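Local atomic coordinates of cobalamin-binding protein (Desulfitobacterium hafniense, PDB entry 4JGI), a protein that binds methylcobalamin and probably serves as the corrinoid-carrying component of an O-demethylase system, passing methyl groups on its cobalt. Residues L94-G99 and G145-L150; L101-K106 and L123-P128. All coordinates share one frame; numbering follows the deposited sequence.

Contact 1 of 2, residues L94-G99 and G145-L150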
ATOM      1  N   LEU A  94      -8.027   6.219   1.744  1.00 14.53           N
ATOM      2  CA  LEU A  94      -7.024   6.696   0.766  1.00 14.55           C
ATOM      3  C   LEU A  94      -7.597   7.798  -0.080  1.00 14.79           C
ATOM      4  O   LEU A  94      -8.697   7.653  -0.569  1.00 16.42           O
ATOM      5  CB  LEU A  94      -6.593   5.505  -0.099  1.00 17.41           C
ATOM      6  CG  LEU A  94      -5.556   5.730  -1.204  1.00 16.76           C
ATOM      7  CD1 LEU A  94      -4.226   6.217  -0.588  1.00 16.75           C
ATOM      8  CD2 LEU A  94      -5.313   4.445  -2.012  1.00 17.81           C
ATOM      9  N   ALA A  95      -6.871   8.900  -0.288  1.00 15.12           N
ATOM     10  CA  ALA A  95      -7.341  10.002  -1.119  1.00 14.38           C
ATOM     11  C   ALA A  95      -6.245  10.794  -1.679  1.00 15.91           C
ATOM     12  O   ALA A  95      -5.180  10.960  -1.048  1.00 16.18           O
ATOM     13  CB  ALA A  95      -8.140  10.952  -0.206  1.00 17.84           C
ATOM     14  N   THR A  96      -6.466  11.315  -2.885  1.00 15.40           N
ATOM     15  CA  THR A  96      -5.710  12.400  -3.368  1.00 16.79           C
ATOM     16  C   THR A  96      -6.448  13.659  -2.874  1.00 17.42           C
ATOM     17  O   THR A  96      -7.643  13.785  -3.080  1.00 19.73           O
ATOM     18  CB  THR A  96      -5.537  12.352  -4.895  1.00 16.74           C
ATOM     19  OG1 THR A  96      -4.681  11.241  -5.274  1.00 19.33           O
ATOM     20  CG2 THR A  96      -4.987  13.660  -5.397  1.00 21.17           C
ATOM     21  N   VAL A  97      -5.734  14.512  -2.164  1.00 17.31           N
ATOM     22  CA  VAL A  97      -6.345  15.579  -1.399  1.00 19.10           C
ATOM     23  C   VAL A  97      -6.761  16.787  -2.234  1.00 21.63           C
ATOM     24  O   VAL A  97      -6.378  16.960  -3.350  1.00 22.73           O
ATOM     25  CB  VAL A  97      -5.349  16.038  -0.323  1.00 18.30           C
ATOM     26  CG1 VAL A  97      -5.044  14.934   0.667  1.00 23.76           C
ATOM     27  CG2 VAL A  97      -4.089  16.670  -0.874  1.00 23.30           C
ATOM     28  N   GLU A  98      -7.539  17.639  -1.589  1.00 22.27           N
ATOM     29  CA  GLU A  98      -8.097  18.795  -2.169  1.00 23.16           C
ATOM     30  C   GLU A  98      -6.940  19.650  -2.790  1.00 19.63           C
ATOM     31  O   GLU A  98      -5.895  19.970  -2.201  1.00 25.04           O
ATOM     32  CB  GLU A  98      -8.914  19.589  -1.117  1.00 22.42           C
ATOM     33  CG  GLU A  98      -9.577  20.861  -1.712  1.00 24.80           C
ATOM     34  CD  GLU A  98     -10.708  21.419  -0.887  1.00 28.54           C
ATOM     35  OE1 GLU A  98     -11.748  20.855  -0.821  1.00 38.31           O
ATOM     36  OE2 GLU A  98     -10.500  22.503  -0.289  1.00 53.86           O
ATOM     37  N   GLY A  99      -7.195  20.023  -4.031  1.00 24.04           N
ATOM     38  CA  GLY A  99      -6.274  20.870  -4.780  1.00 24.94           C
ATOM     39  C   GLY A  99      -5.526  20.069  -5.800  1.00 27.22           C
ATOM     40  O   GLY A  99      -4.882  20.675  -6.654  1.00 28.41           O
ATOM     41  N   GLY A 145      -4.177   7.326   4.189  1.00 15.89           N
ATOM     42  CA  GLY A 145      -3.127   7.590   3.198  1.00 15.42           C
ATOM     43  C   GLY A 145      -3.559   8.745   2.306  1.00 15.25           C
ATOM     44  O   GLY A 145      -4.698   8.751   1.777  1.00 16.47           O
ATOM     45  N   LEU A 146      -2.685   9.715   2.195  1.00 14.08           N
ATOM     46  CA  LEU A 146      -2.931  10.949   1.517  1.00 15.12           C
ATOM     47  C   LEU A 146      -1.883  11.152   0.405  1.00 14.22           C
ATOM     48  O   LEU A 146      -0.675  11.037   0.652  1.00 16.85           O
ATOM     49  CB  LEU A 146      -2.862  12.163   2.424  1.00 14.69           C
ATOM     50  CG  LEU A 146      -3.768  12.101   3.656  1.00 15.64           C
ATOM     51  CD1 LEU A 146      -3.501  13.272   4.603  1.00 18.99           C
ATOM     52  CD2 LEU A 146      -5.197  11.990   3.328  1.00 18.06           C
ATOM     53  N   SER A 147      -2.373  11.444  -0.796  1.00 15.52           N
ATOM     54  CA  SER A 147      -1.557  11.742  -1.993  1.00 16.50           C
ATOM     55  C   SER A 147      -1.675  13.203  -2.411  1.00 16.35           C
ATOM     56  O   SER A 147      -2.751  13.736  -2.403  1.00 17.82           O
ATOM     57  CB  SER A 147      -1.980  10.778  -3.155  1.00 17.30           C
ATOM     58  OG  SER A 147      -1.070  10.827  -4.274  1.00 17.12           O
ATOM     59  N   GLY A 148      -0.566  13.743  -2.851  1.00 17.68           N
ATOM     60  CA  GLY A 148      -0.585  15.053  -3.438  1.00 20.19           C
ATOM     61  C   GLY A 148       0.752  15.450  -3.962  1.00 17.80           C
ATOM     62  O   GLY A 148       1.795  14.929  -3.541  1.00 19.23           O
ATOM     63  N   VAL A 149       0.718  16.495  -4.818  1.00 21.70           N
ATOM     64  CA  VAL A 149       1.948  17.068  -5.341  1.00 21.73           C
ATOM     65  C   VAL A 149       1.974  18.595  -5.282  1.00 23.15           C
ATOM     66  O   VAL A 149       2.997  19.176  -4.860  1.00 23.87           O
ATOM     67  CB  VAL A 149       2.295  16.586  -6.783  1.00 26.04           C
ATOM     68  CG1 VAL A 149       1.071  16.627  -7.615  1.00 33.43           C
ATOM     69  CG2 VAL A 149       3.369  17.502  -7.418  1.00 27.89           C
ATOM     70  N   LEU A 150       0.925  19.246  -5.657  1.00 23.20           N
ATOM     71  CA  LEU A 150       0.947  20.719  -5.651  1.00 26.37           C
ATOM     72  C   LEU A 150       1.113  21.233  -4.212  1.00 22.86           C
ATOM     73  O   LEU A 150       0.696  20.595  -3.246  1.00 24.88           O
ATOM     74  CB  LEU A 150      -0.352  21.238  -6.182  1.00 25.94           C
ATOM     75  CG  LEU A 150      -0.729  20.837  -7.629  1.00 37.22           C
ATOM     76  CD1 LEU A 150      -1.899  21.662  -8.135  1.00 35.27           C
ATOM     77  CD2 LEU A 150       0.461  20.904  -8.539  1.00 40.31           C
TER

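Contact 2 of 2, residues L101-K106 and L123-P128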
ATOM      1  N   LEU A 101      -5.219  16.675  -8.645  1.00 21.20           N
ATOM      2  CA  LEU A 101      -5.884  15.727  -9.550  1.00 21.02           C
ATOM      3  C   LEU A 101      -4.982  14.534  -9.929  1.00 22.40           C
ATOM      4  O   LEU A 101      -5.392  13.681 -10.802  1.00 22.61           O
ATOM      5  CB  LEU A 101      -6.305  16.416 -10.849  1.00 23.69           C
ATOM      6  CG  LEU A 101      -7.234  17.588 -10.596  1.00 25.03           C
ATOM      7  CD1 LEU A 101      -7.559  18.232 -11.919  1.00 31.26           C
ATOM      8  CD2 LEU A 101      -8.534  17.219  -9.946  1.00 30.46           C
ATOM      9  N   HIS A 102      -3.823  14.434  -9.342  1.00 20.04           N
ATOM     10  CA  HIS A 102      -2.898  13.352  -9.686  1.00 18.84           C
ATOM     11  C   HIS A 102      -3.247  12.080  -8.967  1.00 21.91           C
ATOM     12  O   HIS A 102      -3.295  12.161  -7.722  1.00 24.91           O
ATOM     13  CB  HIS A 102      -1.450  13.794  -9.414  1.00 22.61           C
ATOM     14  CG  HIS A 102      -0.991  14.969 -10.234  1.00 23.16           C
ATOM     15  ND1 HIS A 102      -1.165  16.260  -9.812  1.00 25.61           N
ATOM     16  CD2 HIS A 102      -0.197  15.063 -11.337  1.00 23.07           C
ATOM     17  CE1 HIS A 102      -0.632  17.098 -10.679  1.00 27.25           C
ATOM     18  NE2 HIS A 102      -0.063  16.396 -11.630  1.00 25.28           N
ATOM     19  N   ASP A 103      -3.563  10.985  -9.648  1.00 19.58           N
ATOM     20  CA  ASP A 103      -3.893   9.708  -9.045  1.00 18.45           C
ATOM     21  C   ASP A 103      -3.188   8.506  -9.591  1.00 17.51           C
ATOM     22  O   ASP A 103      -3.367   7.413  -9.065  1.00 16.86           O
ATOM     23  CB  ASP A 103      -5.382   9.450  -9.055  1.00 20.58           C
ATOM     24  CG  ASP A 103      -5.953   9.184 -10.376  1.00 22.32           C
ATOM     25  OD1 ASP A 103      -5.184   9.192 -11.393  1.00 23.21           O
ATOM     26  OD2 ASP A 103      -7.233   8.935 -10.462  1.00 26.01           O
ATOM     27  N   ILE A 104      -2.288   8.673 -10.561  1.00 17.11           N
ATOM     28  CA  ILE A 104      -1.616   7.448 -11.038  1.00 16.82           C
ATOM     29  C   ILE A 104      -0.870   6.726  -9.938  1.00 16.31           C
ATOM     30  O   ILE A 104      -0.918   5.478  -9.790  1.00 18.61           O
ATOM     31  CB  ILE A 104      -0.705   7.772 -12.225  1.00 18.72           C
ATOM     32  CG1 ILE A 104      -1.520   8.257 -13.397  1.00 19.63           C
ATOM     33  CG2 ILE A 104       0.233   6.611 -12.597  1.00 18.12           C
ATOM     34  CD1 ILE A 104      -0.752   8.945 -14.515  1.00 20.74           C
ATOM     35  N   GLY A 105      -0.116   7.499  -9.178  1.00 15.36           N
ATOM     36  CA  GLY A 105       0.632   6.933  -8.060  1.00 17.31           C
ATOM     37  C   GLY A 105      -0.188   6.356  -6.920  1.00 15.86           C
ATOM     38  O   GLY A 105       0.044   5.240  -6.399  1.00 16.84           O
ATOM     39  N   LYS A 106      -1.180   7.115  -6.548  1.00 16.42           N
ATOM     40  CA  LYS A 106      -2.130   6.664  -5.516  1.00 15.67           C
ATOM     41  C   LYS A 106      -2.699   5.347  -5.942  1.00 15.23           C
ATOM     42  O   LYS A 106      -2.886   4.462  -5.120  1.00 16.91           O
ATOM     43  CB  LYS A 106      -3.238   7.728  -5.369  1.00 16.50           C
ATOM     44  CG  LYS A 106      -4.358   7.277  -4.426  1.00 21.75           C
ATOM     45  CD  LYS A 106      -5.457   8.283  -4.278  1.00 25.45           C
ATOM     46  CE  LYS A 106      -6.348   8.467  -5.549  1.00 22.10           C
ATOM     47  NZ  LYS A 106      -7.287   7.430  -5.994  1.00 23.44           N
ATOM     48  N   LEU A 123     -11.215   7.252  -1.950  1.00 17.45           N
ATOM     49  CA  LEU A 123     -12.110   8.370  -2.058  1.00 18.29           C
ATOM     50  C   LEU A 123     -11.916   9.158  -3.377  1.00 20.01           C
ATOM     51  O   LEU A 123     -12.647  10.090  -3.691  1.00 21.08           O
ATOM     52  CB  LEU A 123     -11.978   9.324  -0.870  1.00 16.87           C
ATOM     53  CG  LEU A 123     -12.296   8.654   0.483  1.00 17.64           C
ATOM     54  CD1 LEU A 123     -12.095   9.637   1.582  1.00 18.85           C
ATOM     55  CD2 LEU A 123     -13.770   8.328   0.539  1.00 25.37           C
ATOM     56  N   GLY A 124     -10.901   8.813  -4.145  1.00 17.88           N
ATOM     57  CA  GLY A 124     -10.632   9.447  -5.433  1.00 18.02           C
ATOM     58  C   GLY A 124      -9.752  10.672  -5.387  1.00 21.29           C
ATOM     59  O   GLY A 124      -8.838  10.729  -4.578  1.00 17.80           O
ATOM     60  N   ILE A 125     -10.017  11.687  -6.199  1.00 20.04           N
ATOM     61  CA  ILE A 125      -9.159  12.910  -6.308  1.00 18.79           C
ATOM     62  C   ILE A 125      -9.825  14.199  -5.796  1.00 17.37           C
ATOM     63  O   ILE A 125     -11.085  14.208  -5.743  1.00 21.06           O
ATOM     64  CB  ILE A 125      -8.658  13.109  -7.746  1.00 21.19           C
ATOM     65  CG1 ILE A 125      -9.799  13.299  -8.730  1.00 22.85           C
ATOM     66  CG2 ILE A 125      -7.896  11.868  -8.198  1.00 23.47           C
ATOM     67  CD1 ILE A 125      -9.355  13.537 -10.139  1.00 30.23           C
ATOM     68  N   ASP A 126      -9.037  15.211  -5.613  1.00 21.94           N
ATOM     69  CA  ASP A 126      -9.470  16.512  -5.139  1.00 20.53           C
ATOM     70  C   ASP A 126     -10.391  16.428  -3.980  1.00 22.18           C
ATOM     71  O   ASP A 126     -11.331  17.140  -3.920  1.00 25.62           O
ATOM     72  CB  ASP A 126     -10.050  17.266  -6.301  1.00 25.77           C
ATOM     73  CG  ASP A 126     -10.230  18.788  -5.987  1.00 30.14           C
ATOM     74  OD1 ASP A 126      -9.488  19.439  -5.196  1.00 30.16           O
ATOM     75  OD2 ASP A 126     -11.134  19.340  -6.579  1.00 31.18           O
ATOM     76  N   VAL A 127     -10.103  15.566  -3.034  1.00 19.37           N
ATOM     77  CA  VAL A 127     -11.070  15.182  -2.010  1.00 18.32           C
ATOM     78  C   VAL A 127     -11.036  16.187  -0.844  1.00 18.28           C
ATOM     79  O   VAL A 127     -10.003  16.405  -0.240  1.00 18.81           O
ATOM     80  CB  VAL A 127     -10.834  13.811  -1.407  1.00 17.32           C
ATOM     81  CG1 VAL A 127     -11.861  13.443  -0.398  1.00 20.28           C
ATOM     82  CG2 VAL A 127     -10.789  12.769  -2.511  1.00 18.41           C
ATOM     83  N   PRO A 128     -12.165  16.831  -0.555  1.00 17.37           N
ATOM     84  CA  PRO A 128     -12.156  17.804   0.564  1.00 19.46           C
ATOM     85  C   PRO A 128     -11.836  17.193   1.935  1.00 17.46           C
ATOM     86  O   PRO A 128     -12.150  16.026   2.167  1.00 16.60           O
ATOM     87  CB  PRO A 128     -13.608  18.296   0.601  1.00 20.34           C
ATOM     88  CG  PRO A 128     -14.119  18.041  -0.815  1.00 18.67           C
ATOM     89  CD  PRO A 128     -13.467  16.764  -1.225  1.00 19.07           C
TER

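Contact 1 of 2, residues L94-G99 and G145-L150
Val97 lays its CG1 methyl over Leu146, 3.9 Å from CB, and the two side chains cross at about a right angle. The other methyl of Val97, CG2, sits between the backbone N and the carbonyl carbon and rests against the carbonyl O of Ser147. A CB on Gly148 would crowd this methyl.

Beneath these side chains, strands 94-96 and 145-147 run parallel, with 15° between their directions. Gly145 O accepts the N-H of Ala95. Ala95 O takes the N-H of Ser147 at 2.9 Å from Ser147 N, and Ser147 O takes that of Val97. The three bonds switch between the strands, as in parallel pairing.

Ala95 and Leu146 share one face of the sheet, where helix 129-139 packs on both; helix 151-166 also covers Leu146. Leu94, Thr96 and Ser147 share the other face, toward helix 104-115. Leu94 CD1 reaches across to the neighbouring strand, 3.5 Å from Gly145 O, and a CB on Gly145 would press tightly on this methyl.

Thr96 OG1 lies 3.5 Å from Ser147 CB, but its hydrogen bond goes to His102 O. Ser147 OG is anti to the backbone N (chi1 -169°), and from there it bonds to N3B of the cobalamin. Beyond the strands, Leu150 CD1 meets the carbonyl O of Gly99 at 3.5 Å. These are the C-terminal strand ends of a Rossmann-like B12-binding domain, where the cofactor's nucleotide tail enters.

Contact 2 of 2, residues L101-K106 and L123-P128
The Asp103 carboxylate has Ile125 CG2 to one side of its plane, displaced toward CB and OD2; CG2 lies 3.6 Å from Asp103 CB. Its OD1 bonds to cobalamin N52. His102 leaves the backbone pointing away from 123-128; its ring NE2 ligates the cobalt, and ND1 hydrogen-bonds to Asp100 OD1.

Ile125 makes most of the loop's apolar contact with 101-106. Its CD1 meets Leu101 CD2 at 3.8 Å, the two side chains crossing obliquely. Leu101 CD2 also touches Asp126 CB at 3.9 Å. There the two side chains lie side by side and point the same way, while Asp126 OD1 accepts the N-H of Gly99.

Lys106 starts with CG anti to the backbone N (chi1 174°), then bends at its last two torsions. CE comes 3.5 Å from Gly124 O, and NZ forms a salt bridge with Asp122 OD1, which also accepts the N-H of Gly124. A methionine in place of Lys106 would probably leave the Asp122 carboxylate without its opposite charge.

Residues 100-105 fit the Asp-x-His-x-x-Gly signature of B12-binding domains, in which the histidine replaces the cofactor's own base on cobalt.

In the fold
The segments come in the order 94-99, 101-106, 123-128 and 145-150, so contact 2 is nested inside the loop closed by contact 1. Their centres are about 6 Å apart, both within one B12-binding domain. Strand 91-96 lies between 119-122 and 143-147 in the parallel sheet. It therefore joins the two contacts: Leu94 O probably bonds to Leu123 N, 2.9 Å away, on the side away from 145-150. Contact 1 is buried in the sheet, whereas contact 2 is near the surface, at the start of helix 104-115. Both contacts border the same cofactor: contact 2 carries the cobalt-binding histidine, and contact 1 the serine that bonds to its nucleotide tail.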